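Local structure of nitrogenase molybdenum-iron protein alpha chain (Clostridium pasteurianum, 4WES) at residues K203-K207 / D253-L257; S209-E215 / Y234-L240; M272-K276 / I396-D401; P65-M69 / T241-Y246. The protein catalyses, as part of the nitrogenase complex, the ATP-driven reduction of dinitrogen to ammonium at an iron-sulfur-molybdenum cluster. All blocks are in the same frame, centred on the assembly; numbering follows the deposited sequence.

Contact 1 of 4, residues K203-K207 / D253-L257; sequences KEQKK and DKADL
The ammonium group of Lys-254 donates a hydrogen bond to the carbonyl oxygen of Lys-203, with NZ 2.8 Å from O and seated in the carbonyl plane on a lone pair. The lysine gets there by curling: bends at chi2 (-65°) and chi4 (60°) wrap its methylenes round that oxygen, and Lys-254 CD passes 3.3 Å from Lys-203 O. Gln-205 is extended instead and lies across the peptide of Lys-254 and Ala-255, its CG 3.6 Å from Lys-254 O. Its amide ends at Asp-256, where Gln-205 NE2 donates to OD1 at 3.0 Å. This bond is weak, and the amide and carboxylate planes stand 62° apart. One water supports it, accepting from Gln-205 NE2 and donating to Asp-256 OD2 and Lys-206 O; another joins Lys-206 N to Lys-254 O. In the next shell, Asn-251 takes the backbone N-H of Lys-203, while Arg-406 donates to Asp-253 O and, weakly, to Gln-205 OE1. Lys-254 is itself the centre of an inverse gamma turn. In this alpha/beta domain the loops entering the two central strands of a parallel sheet, 209-215 and 257-260, are bridged just before the strands begin.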
loop_
_atom_site.group_PDB
_atom_site.type_symbol
_atom_site.label_atom_id
_atom_site.label_comp_id
_atom_site.label_asym_id
_atom_site.label_seq_id
_atom_site.Cartn_x
_atom_site.Cartn_y
_atom_site.Cartn_z
ATOM N N LYS A 203 -41.856 -30.255 1.005
ATOM C CA LYS A 203 -42.443 -28.965 1.296
ATOM C C LYS A 203 -43.810 -28.792 0.627
ATOM O O LYS A 203 -44.083 -29.332 -0.448
ATOM C CB LYS A 203 -41.474 -27.840 0.963
ATOM C CG LYS A 203 -40.341 -27.783 1.973
ATOM C CD LYS A 203 -39.438 -26.568 1.800
ATOM C CE LYS A 203 -39.522 -25.615 2.982
ATOM N NZ LYS A 203 -40.780 -24.818 3.010
ATOM N N GLU A 204 -44.673 -28.043 1.303
ATOM C CA GLU A 204 -45.978 -27.658 0.778
ATOM C C GLU A 204 -45.769 -26.602 -0.314
ATOM O O GLU A 204 -45.099 -25.613 -0.095
ATOM C CB GLU A 204 -46.810 -27.074 1.912
ATOM C CG GLU A 204 -48.231 -26.613 1.618
ATOM C CD GLU A 204 -48.922 -25.982 2.828
ATOM O OE1 GLU A 204 -48.436 -26.186 3.977
ATOM O OE2 GLU A 204 -49.933 -25.269 2.611
ATOM N N GLN A 205 -46.379 -26.804 -1.475
ATOM C CA GLN A 205 -46.251 -25.836 -2.575
ATOM C C GLN A 205 -47.021 -24.552 -2.249
ATOM O O GLN A 205 -48.168 -24.573 -1.805
ATOM C CB GLN A 205 -46.770 -26.423 -3.868
ATOM C CG GLN A 205 -46.570 -25.547 -5.101
ATOM C CD GLN A 205 -46.802 -26.312 -6.378
ATOM O OE1 GLN A 205 -46.606 -27.549 -6.437
ATOM N NE2 GLN A 205 -47.150 -25.585 -7.441
ATOM N N LYS A 206 -46.374 -23.420 -2.487
ATOM C CA LYS A 206 -46.982 -22.113 -2.323
ATOM C C LYS A 206 -47.606 -21.620 -3.622
ATOM O O LYS A 206 -47.333 -22.118 -4.718
ATOM C CB LYS A 206 -45.962 -21.086 -1.752
ATOM C CG LYS A 206 -45.495 -21.390 -0.329
ATOM C CD LYS A 206 -44.424 -20.440 0.178
ATOM C CE LYS A 206 -44.163 -20.684 1.655
ATOM N NZ LYS A 206 -43.170 -19.702 2.169
ATOM N N LYS A 207 -48.435 -20.598 -3.495
ATOM C CA LYS A 207 -49.113 -20.023 -4.655
ATOM C C LYS A 207 -48.117 -19.295 -5.567
ATOM O O LYS A 207 -47.125 -18.745 -5.102
ATOM C CB LYS A 207 -50.214 -19.053 -4.241
ATOM C CG LYS A 207 -51.303 -19.676 -3.387
ATOM C CD LYS A 207 -52.398 -18.648 -3.127
ATOM C CE LYS A 207 -52.849 -18.642 -1.671
ATOM N NZ LYS A 207 -53.552 -19.889 -1.261
ATOM N N ASP A 253 -39.675 -29.662 -7.457
ATOM C CA ASP A 253 -40.944 -30.075 -8.024
ATOM C C ASP A 253 -42.144 -29.275 -7.499
ATOM O O ASP A 253 -43.241 -29.436 -8.008
ATOM C CB ASP A 253 -41.177 -31.576 -7.811
ATOM C CG ASP A 253 -41.172 -31.983 -6.335
ATOM O OD1 ASP A 253 -40.310 -31.509 -5.566
ATOM O OD2 ASP A 253 -42.055 -32.787 -5.956
ATOM N N LYS A 254 -41.961 -28.421 -6.511
ATOM C CA LYS A 254 -43.042 -27.658 -5.908
ATOM C C LYS A 254 -43.194 -26.308 -6.604
ATOM O O LYS A 254 -43.095 -25.230 -5.979
ATOM C CB LYS A 254 -42.805 -27.527 -4.408
ATOM C CG LYS A 254 -42.715 -28.859 -3.683
ATOM C CD LYS A 254 -44.048 -29.613 -3.727
ATOM C CE LYS A 254 -43.850 -31.099 -3.495
ATOM N NZ LYS A 254 -43.228 -31.315 -2.180
ATOM N N ALA A 255 -43.433 -26.367 -7.916
ATOM C CA ALA A 255 -43.584 -25.175 -8.731
ATOM C C ALA A 255 -44.595 -25.435 -9.810
ATOM O O ALA A 255 -44.809 -26.572 -10.211
ATOM C CB ALA A 255 -42.267 -24.736 -9.366
ATOM N N ASP A 256 -45.187 -24.358 -10.317
ATOM C CA ASP A 256 -46.064 -24.443 -11.479
ATOM C C ASP A 256 -45.438 -24.082 -12.812
ATOM O O ASP A 256 -45.994 -24.441 -13.839
ATOM C CB ASP A 256 -47.293 -23.568 -11.264
ATOM C CG ASP A 256 -48.277 -24.216 -10.334
ATOM O OD1 ASP A 256 -48.253 -25.460 -10.204
ATOM O OD2 ASP A 256 -49.040 -23.515 -9.701
ATOM N N LEU A 257 -44.285 -23.392 -12.796
ATOM C CA LEU A 257 -43.663 -23.016 -14.050
ATOM C C LEU A 257 -42.168 -22.939 -13.865
ATOM O O LEU A 257 -41.688 -22.280 -12.936
ATOM C CB LEU A 257 -44.206 -21.648 -14.533
ATOM C CG LEU A 257 -43.716 -21.154 -15.909
ATOM C CD1 LEU A 257 -44.190 -22.064 -17.037
ATOM C CD2 LEU A 257 -44.213 -19.733 -16.097
HETATM O O HOH W 1 -47.756 -22.592 -7.464
HETATM O O HOH W 2 -43.669 -23.756 -3.596
#

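Contact 2 of 4, residues S209-E215 / Y234-L240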
loop_
_atom_site.group_PDB
_atom_site.type_symbol
_atom_site.label_atom_id
_atom_site.label_comp_id
_atom_site.label_asym_id
_atom_site.label_seq_id
_atom_site.Cartn_x
_atom_site.Cartn_y
_atom_site.Cartn_z
ATOM N N SER A 209 -45.902 -20.258 -7.706
ATOM C CA SER A 209 -44.544 -20.764 -7.556
ATOM C C SER A 209 -43.874 -21.017 -8.900
ATOM O O SER A 209 -44.420 -21.689 -9.776
ATOM C CB SER A 209 -44.527 -22.044 -6.719
ATOM O OG SER A 209 -44.680 -21.796 -5.324
ATOM N N ILE A 210 -42.680 -20.451 -9.032
ATOM C CA ILE A 210 -41.849 -20.627 -10.216
ATOM C C ILE A 210 -40.460 -21.083 -9.756
ATOM O O ILE A 210 -40.040 -20.832 -8.641
ATOM C CB ILE A 210 -41.751 -19.312 -11.023
ATOM C CG1 ILE A 210 -41.034 -18.216 -10.254
ATOM C CG2 ILE A 210 -43.137 -18.893 -11.449
ATOM C CD1 ILE A 210 -39.518 -18.216 -10.489
ATOM N N ASN A 211 -39.734 -21.718 -10.678
ATOM C CA ASN A 211 -38.298 -21.937 -10.510
ATOM C C ASN A 211 -37.555 -21.193 -11.608
ATOM O O ASN A 211 -38.054 -21.085 -12.716
ATOM C CB ASN A 211 -37.903 -23.386 -10.667
ATOM C CG ASN A 211 -38.511 -24.318 -9.638
ATOM O OD1 ASN A 211 -38.685 -23.971 -8.460
ATOM N ND2 ASN A 211 -38.884 -25.519 -10.115
ATOM N N VAL A 212 -36.351 -20.703 -11.286
ATOM C CA VAL A 212 -35.435 -20.240 -12.309
ATOM C C VAL A 212 -34.377 -21.306 -12.528
ATOM O O VAL A 212 -33.592 -21.611 -11.635
ATOM C CB VAL A 212 -34.797 -18.891 -11.996
ATOM C CG1 VAL A 212 -33.982 -18.395 -13.200
ATOM C CG2 VAL A 212 -35.837 -17.859 -11.607
ATOM N N LEU A 213 -34.423 -21.936 -13.689
ATOM C CA LEU A 213 -33.517 -23.027 -14.029
ATOM C C LEU A 213 -32.323 -22.518 -14.849
ATOM O O LEU A 213 -32.506 -21.737 -15.799
ATOM C CB LEU A 213 -34.228 -24.097 -14.844
ATOM C CG LEU A 213 -35.415 -24.835 -14.207
ATOM C CD1 LEU A 213 -35.844 -25.972 -15.113
ATOM C CD2 LEU A 213 -35.101 -25.311 -12.805
ATOM N N GLY A 214 -31.131 -23.022 -14.541
ATOM C CA GLY A 214 -29.948 -22.644 -15.304
ATOM C C GLY A 214 -29.577 -21.197 -15.063
ATOM O O GLY A 214 -29.335 -20.412 -15.998
ATOM N N GLU A 215 -29.514 -20.847 -13.796
ATOM C CA GLU A 215 -29.146 -19.521 -13.346
ATOM C C GLU A 215 -28.285 -19.687 -12.104
ATOM O O GLU A 215 -28.710 -20.351 -11.144
ATOM C CB GLU A 215 -30.378 -18.683 -13.044
ATOM C CG GLU A 215 -30.079 -17.415 -12.296
ATOM C CD GLU A 215 -29.030 -16.538 -12.942
ATOM O OE1 GLU A 215 -28.194 -15.974 -12.198
ATOM O OE2 GLU A 215 -29.054 -16.411 -14.194
ATOM N N TYR A 234 -44.626 -13.324 -7.347
ATOM C CA TYR A 234 -44.267 -14.728 -7.481
ATOM C C TYR A 234 -43.564 -15.244 -6.244
ATOM O O TYR A 234 -42.885 -14.486 -5.523
ATOM C CB TYR A 234 -43.344 -14.934 -8.687
ATOM C CG TYR A 234 -44.015 -14.609 -10.011
ATOM C CD1 TYR A 234 -44.949 -15.483 -10.581
ATOM C CD2 TYR A 234 -43.739 -13.426 -10.684
ATOM C CE1 TYR A 234 -45.581 -15.198 -11.776
ATOM C CE2 TYR A 234 -44.364 -13.126 -11.875
ATOM C CZ TYR A 234 -45.291 -13.999 -12.421
ATOM O OH TYR A 234 -45.911 -13.724 -13.606
ATOM N N HIS A 235 -43.671 -16.547 -6.027
ATOM C CA HIS A 235 -42.867 -17.233 -5.068
ATOM C C HIS A 235 -41.735 -17.889 -5.859
ATOM O O HIS A 235 -42.000 -18.748 -6.701
ATOM C CB HIS A 235 -43.664 -18.318 -4.332
ATOM C CG HIS A 235 -42.808 -19.129 -3.426
ATOM N ND1 HIS A 235 -42.581 -20.481 -3.606
ATOM C CD2 HIS A 235 -42.092 -18.767 -2.342
ATOM C CE1 HIS A 235 -41.767 -20.917 -2.663
ATOM N NE2 HIS A 235 -41.459 -19.898 -1.881
ATOM N N VAL A 236 -40.486 -17.513 -5.571
ATOM C CA VAL A 236 -39.368 -18.119 -6.254
ATOM C C VAL A 236 -38.988 -19.381 -5.487
ATOM O O VAL A 236 -38.222 -19.346 -4.524
ATOM C CB VAL A 236 -38.175 -17.168 -6.459
ATOM C CG1 VAL A 236 -37.101 -17.849 -7.280
ATOM C CG2 VAL A 236 -38.628 -15.881 -7.117
ATOM N N ASN A 237 -39.574 -20.492 -5.921
ATOM C CA ASN A 237 -39.429 -21.747 -5.182
ATOM C C ASN A 237 -37.982 -22.223 -5.110
ATOM O O ASN A 237 -37.506 -22.638 -4.068
ATOM C CB ASN A 237 -40.331 -22.790 -5.854
ATOM C CG ASN A 237 -40.239 -24.135 -5.202
ATOM O OD1 ASN A 237 -40.603 -24.310 -4.038
ATOM N ND2 ASN A 237 -39.693 -25.084 -5.924
ATOM N N ALA A 238 -37.293 -22.173 -6.250
ATOM C CA ALA A 238 -35.901 -22.568 -6.319
ATOM C C ALA A 238 -35.266 -21.918 -7.518
ATOM O O ALA A 238 -35.908 -21.734 -8.547
ATOM C CB ALA A 238 -35.768 -24.078 -6.460
ATOM N N THR A 239 -33.982 -21.623 -7.385
ATOM C CA THR A 239 -33.116 -21.298 -8.511
ATOM C C THR A 239 -32.082 -22.419 -8.579
ATOM O O THR A 239 -31.385 -22.738 -7.599
ATOM C CB THR A 239 -32.474 -19.930 -8.354
ATOM O OG1 THR A 239 -33.534 -18.969 -8.393
ATOM C CG2 THR A 239 -31.490 -19.617 -9.477
ATOM N N LEU A 240 -31.998 -23.063 -9.745
ATOM C CA LEU A 240 -31.009 -24.110 -9.971
ATOM C C LEU A 240 -29.847 -23.519 -10.737
ATOM O O LEU A 240 -29.961 -23.297 -11.950
ATOM C CB LEU A 240 -31.616 -25.309 -10.708
ATOM C CG LEU A 240 -32.223 -26.387 -9.798
ATOM C CD1 LEU A 240 -33.281 -25.866 -8.876
ATOM C CD2 LEU A 240 -32.703 -27.569 -10.602
HETATM O O HOH W 2 -43.669 -23.756 -3.596
#
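The carbonyl oxygen of Leu-240 is gripped by two successive N-H groups across the contact. Glu-215 N lies 3.1 Å from Leu-240 O and points at it almost straight (167° at the hydrogen), though tilted from the carbonyl plane; Gly-214 N, 2.9 Å from the same oxygen, makes a weak, bent bond. Gly-214 turns the corner here with a positive phi, about 6 Å between nearest atoms from the iron-sulfur-molybdenum cluster. Upstream, the paired strands are parallel: Ile-210 N reaches His-235 O, Val-212 N reaches Ala-238 O, and Ile-210 O and Val-212 O accept from Asn-237 N and Leu-240 N. The register gains one residue on the second strand, a beta bulge at Asn-237. These strands flank helix 221-232 in a beta-alpha-beta crossover of the nitrogenase fold, with 235-239 outermost in its sheet. At the bulge two amides lie side by side, and Asn-237 ND2 meets an in-plane lone pair of Asn-211 OD1 at 2.9 Å. Asn-211 ND2 donates onward to Ala-252 O and Asn-258 OD1, and Asn-237 ND2 also serves Asn-251 O, so both amides are fixed in rotation. On one sheet face the Ile-210 side chain slants across Val-236, Ile-210 CD1 4.0 Å from Val-236 CG1; chi1 of Ile-210 (65°) places its CG1 between backbone N and carbonyl carbon. On the other, Leu-213 CD2 lies alongside Leu-240 CD2, also at 4.0 Å.

Contact 3 of 4, residues M272-K276 / I396-D401; sequences MMETK and ITVTPD
Val-398 forms the tight part of this contact, pressing one methyl against a single turn of helix 263-277. Its CG2 is 3.8 Å from Met-272 CB and equally near Thr-275 CG2, and it also meets Lys-276 CB and sits 3.6 Å from Met-272 O. With chi1 at -63°, CG2 stands between the backbone N and the carbonyl carbon of Val-398, which turns this branch rather than CG1 into the angle between Met-272 and Thr-275. Just beyond, the backbones close up: Asp-401 N donates to Lys-276 O over 2.9 Å, nearly straight at 175° and on an in-plane lone pair. A CA-H...O contact runs beside it, from Lys-276 CA to Thr-399 O at 3.4 Å. The other parts are looser. Thr-399 points its side chain away on the exposed side; the Pro-400 ring still brushes Thr-275 O. The extended Lys-276 chain passes obliquely by Asp-401, but Lys-276 NZ remains 4.7 Å from Asp-401 OD1, too far for a salt bridge. The carboxylate is instead engaged by its own loop, OD2 accepting from the backbone N-H of Gln-403 and Lys-404. Ile-396, modelled in two conformers, approaches Met-272 SD less certainly and also touches helix 182-196. Backbone-to-backbone bonding of this kind gives an outside partner to a carbonyl in the last turn of the helix, and here it lays an extended loop along the C-terminal end of an alpha/beta-domain helix.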
loop_
_atom_site.group_PDB
_atom_site.type_symbol
_atom_site.label_atom_id
_atom_site.label_comp_id
_atom_site.label_asym_id
_atom_site.label_seq_id
_atom_site.Cartn_x
_atom_site.Cartn_y
_atom_site.Cartn_z
ATOM N N MET A 272 -37.115 -33.259 -18.253
ATOM C CA MET A 272 -37.465 -34.364 -17.358
ATOM C C MET A 272 -38.507 -33.967 -16.330
ATOM O O MET A 272 -39.348 -34.784 -15.961
ATOM C CB MET A 272 -36.227 -34.974 -16.700
ATOM C CG MET A 272 -35.354 -35.693 -17.706
ATOM S SD MET A 272 -33.950 -36.591 -17.022
ATOM C CE MET A 272 -32.826 -35.245 -16.674
ATOM N N MET A 273 -38.465 -32.728 -15.842
ATOM C CA MET A 273 -39.486 -32.266 -14.909
ATOM C C MET A 273 -40.851 -32.185 -15.586
ATOM O O MET A 273 -41.882 -32.452 -14.962
ATOM C CB MET A 273 -39.099 -30.947 -14.263
ATOM C CG MET A 273 -37.957 -31.076 -13.291
ATOM S SD MET A 273 -37.571 -29.553 -12.406
ATOM C CE MET A 273 -38.923 -29.503 -11.238
ATOM N N GLU A 274 -40.881 -31.765 -16.852
ATOM C CA GLU A 274 -42.127 -31.769 -17.585
ATOM C C GLU A 274 -42.660 -33.201 -17.734
ATOM O O GLU A 274 -43.843 -33.456 -17.506
ATOM C CB GLU A 274 -41.997 -31.103 -18.958
ATOM C CG GLU A 274 -43.331 -30.988 -19.685
ATOM C CD GLU A 274 -43.319 -30.156 -20.935
ATOM O OE1 GLU A 274 -42.291 -29.540 -21.255
ATOM O OE2 GLU A 274 -44.345 -30.176 -21.621
ATOM N N THR A 275 -41.795 -34.156 -18.111
ATOM C CA THR A 275 -42.245 -35.522 -18.305
ATOM C C THR A 275 -42.727 -36.154 -16.990
ATOM O O THR A 275 -43.769 -36.831 -16.946
ATOM C CB THR A 275 -41.103 -36.349 -18.881
ATOM O OG1 THR A 275 -40.728 -35.772 -20.136
ATOM C CG2 THR A 275 -41.484 -37.791 -19.013
ATOM N N LYS A 276 -41.941 -35.986 -15.926
ATOM C CA LYS A 276 -42.186 -36.708 -14.683
ATOM C C LYS A 276 -43.285 -36.064 -13.836
ATOM O O LYS A 276 -44.091 -36.775 -13.238
ATOM C CB LYS A 276 -40.900 -36.834 -13.876
ATOM C CG LYS A 276 -41.056 -37.631 -12.587
ATOM C CD LYS A 276 -39.703 -37.953 -11.949
ATOM C CE LYS A 276 -39.871 -38.687 -10.632
ATOM N NZ LYS A 276 -38.582 -39.153 -10.074
ATOM N N ILE A 396 -30.721 -40.667 -19.387
ATOM C CA ILE A 396 -31.710 -41.286 -18.554
ATOM C C ILE A 396 -33.092 -40.903 -19.028
ATOM O O ILE A 396 -33.306 -39.899 -19.721
ATOM C CB ILE A 396 -31.517 -40.979 -17.075
ATOM C CG1 ILE A 396 -31.853 -39.513 -16.812
ATOM C CG2 ILE A 396 -30.094 -41.355 -16.640
ATOM C CD1 ILE A 396 -31.984 -39.162 -15.346
ATOM N N THR A 397 -34.024 -41.797 -18.749
ATOM C CA THR A 397 -35.393 -41.547 -19.123
ATOM C C THR A 397 -36.234 -41.576 -17.879
ATOM O O THR A 397 -36.011 -42.372 -16.965
ATOM C CB THR A 397 -35.976 -42.556 -20.133
ATOM O OG1 THR A 397 -36.369 -43.737 -19.449
ATOM C CG2 THR A 397 -34.988 -42.897 -21.263
ATOM N N VAL A 398 -37.168 -40.642 -17.812
ATOM C CA VAL A 398 -38.132 -40.608 -16.722
ATOM C C VAL A 398 -39.520 -40.856 -17.302
ATOM O O VAL A 398 -39.718 -40.766 -18.501
ATOM C CB VAL A 398 -38.083 -39.278 -15.932
ATOM C CG1 VAL A 398 -36.732 -39.082 -15.253
ATOM C CG2 VAL A 398 -38.411 -38.097 -16.834
ATOM N N THR A 399 -40.482 -41.067 -16.424
ATOM C CA THR A 399 -41.864 -41.331 -16.828
ATOM C C THR A 399 -42.775 -40.595 -15.869
ATOM O O THR A 399 -42.325 -40.133 -14.820
ATOM C CB THR A 399 -42.158 -42.834 -16.769
ATOM O OG1 THR A 399 -42.000 -43.339 -15.432
ATOM C CG2 THR A 399 -41.278 -43.626 -17.741
ATOM N N PRO A 400 -44.053 -40.420 -16.243
ATOM C CA PRO A 400 -44.933 -39.677 -15.355
ATOM C C PRO A 400 -45.045 -40.336 -14.023
ATOM O O PRO A 400 -45.380 -41.519 -13.945
ATOM C CB PRO A 400 -46.294 -39.723 -16.059
ATOM C CG PRO A 400 -45.988 -39.978 -17.473
ATOM C CD PRO A 400 -44.715 -40.770 -17.511
ATOM N N ASP A 401 -44.843 -39.563 -12.975
ATOM C CA ASP A 401 -44.957 -40.052 -11.627
ATOM C C ASP A 401 -46.448 -40.354 -11.325
ATOM O O ASP A 401 -47.288 -39.476 -11.447
ATOM C CB ASP A 401 -44.330 -39.023 -10.674
ATOM C CG ASP A 401 -44.209 -39.531 -9.236
ATOM O OD1 ASP A 401 -43.061 -39.635 -8.749
ATOM O OD2 ASP A 401 -45.265 -39.786 -8.600
#

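Contact 4 of 4, residues P65-M69 / T241-Y246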
loop_
_atom_site.group_PDB
_atom_site.type_symbol
_atom_site.label_atom_id
_atom_site.label_comp_id
_atom_site.label_asym_id
_atom_site.label_seq_id
_atom_site.Cartn_x
_atom_site.Cartn_y
_atom_site.Cartn_z
ATOM N N PRO A 65 -22.357 -24.239 -7.036
ATOM C CA PRO A 65 -23.129 -23.195 -6.371
ATOM C C PRO A 65 -24.025 -23.623 -5.222
ATOM O O PRO A 65 -24.503 -22.769 -4.496
ATOM C CB PRO A 65 -23.935 -22.575 -7.500
ATOM C CG PRO A 65 -23.094 -22.846 -8.728
ATOM C CD PRO A 65 -22.563 -24.211 -8.485
ATOM N N ILE A 66 -24.331 -24.911 -5.099
ATOM C CA ILE A 66 -25.178 -25.368 -3.973
ATOM C C ILE A 66 -24.365 -25.203 -2.693
ATOM O O ILE A 66 -23.406 -25.930 -2.445
ATOM C CB ILE A 66 -25.676 -26.805 -4.164
ATOM C CG1 ILE A 66 -26.453 -26.943 -5.465
ATOM C CG2 ILE A 66 -26.555 -27.197 -2.956
ATOM C CD1 ILE A 66 -26.923 -28.350 -5.775
ATOM N N LYS A 67 -24.746 -24.229 -1.865
ATOM C CA LYS A 67 -23.838 -23.652 -0.889
ATOM C C LYS A 67 -23.718 -24.412 0.407
ATOM O O LYS A 67 -22.791 -24.174 1.169
ATOM C CB LYS A 67 -24.272 -22.212 -0.604
ATOM C CG LYS A 67 -25.628 -22.114 0.094
ATOM C CD LYS A 67 -26.255 -20.748 0.012
ATOM C CE LYS A 67 -27.677 -20.785 0.492
ATOM N NZ LYS A 67 -28.313 -19.452 0.426
ATOM N N ASP A 68 -24.694 -25.290 0.704
ATOM C CA ASP A 68 -24.676 -26.049 1.973
ATOM C C ASP A 68 -24.404 -27.529 1.726
ATOM O O ASP A 68 -24.579 -28.360 2.638
ATOM C CB ASP A 68 -25.942 -25.824 2.794
ATOM C CG ASP A 68 -27.211 -26.239 2.085
ATOM O OD1 ASP A 68 -27.183 -26.597 0.900
ATOM O OD2 ASP A 68 -28.239 -26.172 2.761
ATOM N N MET A 69 -23.906 -27.839 0.529
ATOM C CA MET A 69 -23.368 -29.139 0.184
ATOM C C MET A 69 -21.856 -29.051 0.135
ATOM O O MET A 69 -21.343 -28.097 -0.453
ATOM C CB MET A 69 -23.997 -29.553 -1.161
ATOM C CG MET A 69 -23.583 -30.844 -1.810
ATOM S SD MET A 69 -24.755 -31.195 -3.141
ATOM C CE MET A 69 -23.893 -32.637 -3.817
ATOM N N THR A 241 -28.722 -23.211 -10.068
ATOM C CA THR A 241 -28.386 -23.509 -8.684
ATOM C C THR A 241 -27.830 -22.292 -7.909
ATOM O O THR A 241 -27.306 -22.450 -6.822
ATOM C CB THR A 241 -27.376 -24.667 -8.595
ATOM O OG1 THR A 241 -26.252 -24.322 -9.411
ATOM C CG2 THR A 241 -27.971 -25.975 -9.055
ATOM N N GLY A 242 -27.972 -21.077 -8.481
ATOM C CA GLY A 242 -27.395 -19.908 -7.842
ATOM C C GLY A 242 -27.990 -19.613 -6.465
ATOM O O GLY A 242 -29.213 -19.534 -6.302
ATOM N N ASP A 243 -27.088 -19.494 -5.484
ATOM C CA ASP A 243 -27.437 -19.304 -4.091
ATOM C C ASP A 243 -28.358 -20.391 -3.540
ATOM O O ASP A 243 -29.028 -20.148 -2.530
ATOM C CB ASP A 243 -28.037 -17.901 -3.841
ATOM C CG ASP A 243 -28.077 -17.534 -2.366
ATOM O OD1 ASP A 243 -27.139 -17.871 -1.616
ATOM O OD2 ASP A 243 -29.094 -16.914 -1.929
ATOM N N ALA A 244 -28.370 -21.581 -4.131
ATOM C CA ALA A 244 -29.300 -22.612 -3.713
ATOM C C ALA A 244 -28.866 -23.304 -2.443
ATOM O O ALA A 244 -27.689 -23.563 -2.212
ATOM C CB ALA A 244 -29.434 -23.672 -4.801
ATOM N N THR A 245 -29.871 -23.667 -1.638
ATOM C CA THR A 245 -29.694 -24.707 -0.647
ATOM C C THR A 245 -30.009 -26.058 -1.262
ATOM O O THR A 245 -30.816 -26.178 -2.212
ATOM C CB THR A 245 -30.612 -24.513 0.573
ATOM O OG1 THR A 245 -31.964 -24.618 0.137
ATOM C CG2 THR A 245 -30.329 -23.196 1.247
ATOM N N TYR A 246 -29.431 -27.099 -0.666
ATOM C CA TYR A 246 -29.746 -28.456 -1.077
ATOM C C TYR A 246 -31.242 -28.736 -0.977
ATOM O O TYR A 246 -31.865 -29.329 -1.872
ATOM C CB TYR A 246 -28.922 -29.422 -0.217
ATOM C CG TYR A 246 -29.080 -30.865 -0.575
ATOM C CD1 TYR A 246 -28.426 -31.407 -1.668
ATOM C CD2 TYR A 246 -29.879 -31.720 0.204
ATOM C CE1 TYR A 246 -28.539 -32.727 -2.004
ATOM C CE2 TYR A 246 -29.977 -33.058 -0.127
ATOM C CZ TYR A 246 -29.328 -33.568 -1.220
ATOM O OH TYR A 246 -29.466 -34.886 -1.541
HETATM O O HOH W 3 -24.354 -20.056 -5.237
#
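This is a buried contact between two turns, joining the loop that enters strand 69-74 of one parallel sheet to the loop leaving strand 235-239 of another. Residues 66-69 form a type I turn and 241-244 a type II turn. One direct hydrogen bond joins the backbones, Lys-67 N to Ala-244 O at 3.0 Å, nearly straight along the carbonyl. The extended Lys-67 side chain reaches Asp-243, where NZ makes a salt bridge to OD1 (2.8 Å) from above the carboxylate plane, and a second bond to Asp-243 O. Lys-67 NZ also forms a salt bridge with Glu-94 and bonds to Lys-92 O, which would compensate this buried ammonium charge. A water links Pro-65 O with Asp-243 N. Packing contacts lie alongside: Ile-66 CG1 rests 4.0 Å from Thr-241 CB, and the Pro-65 ring, its nearest atom about 8 Å from the iron-sulfur-molybdenum cluster, packs over Thr-241 OG1, hydrogen-bonded to Val-62 O. Asp-68 OD1 receives Tyr-246 N at 2.8 Å on its syn lone pair, and Met-69 SD makes an oblique Met-aromatic contact with the Tyr-246 ring. Asp-68 thereby joins the N-cap Thr-245 in capping helix 246-250, a negative charge that would suit the helix dipole.

Contact 4 opens first, at 65-69, and its loop spans about a third of the chain. Contact 1 opens at 203-207 and contact 2 at 209-215; contact 2 closes at 234-240 before contact 4 closes at 241-246 and contact 1 at 253-257. Contact 2 is therefore nested in both, whereas contacts 1 and 4 cross. Contact 3, closing a loop from 272-276 to 396-401, follows in series. The paired strands of contact 2 are the common centre: Asp-256 N of contact 1 bonds to Ser-209 O of contact 2, and Glu-215 O probably bonds Gly-242 N of contact 4. Met-273 CE of the contact 3 helix packs on Asp-253 and Asn-211, so sheet, loops and helix are tied together.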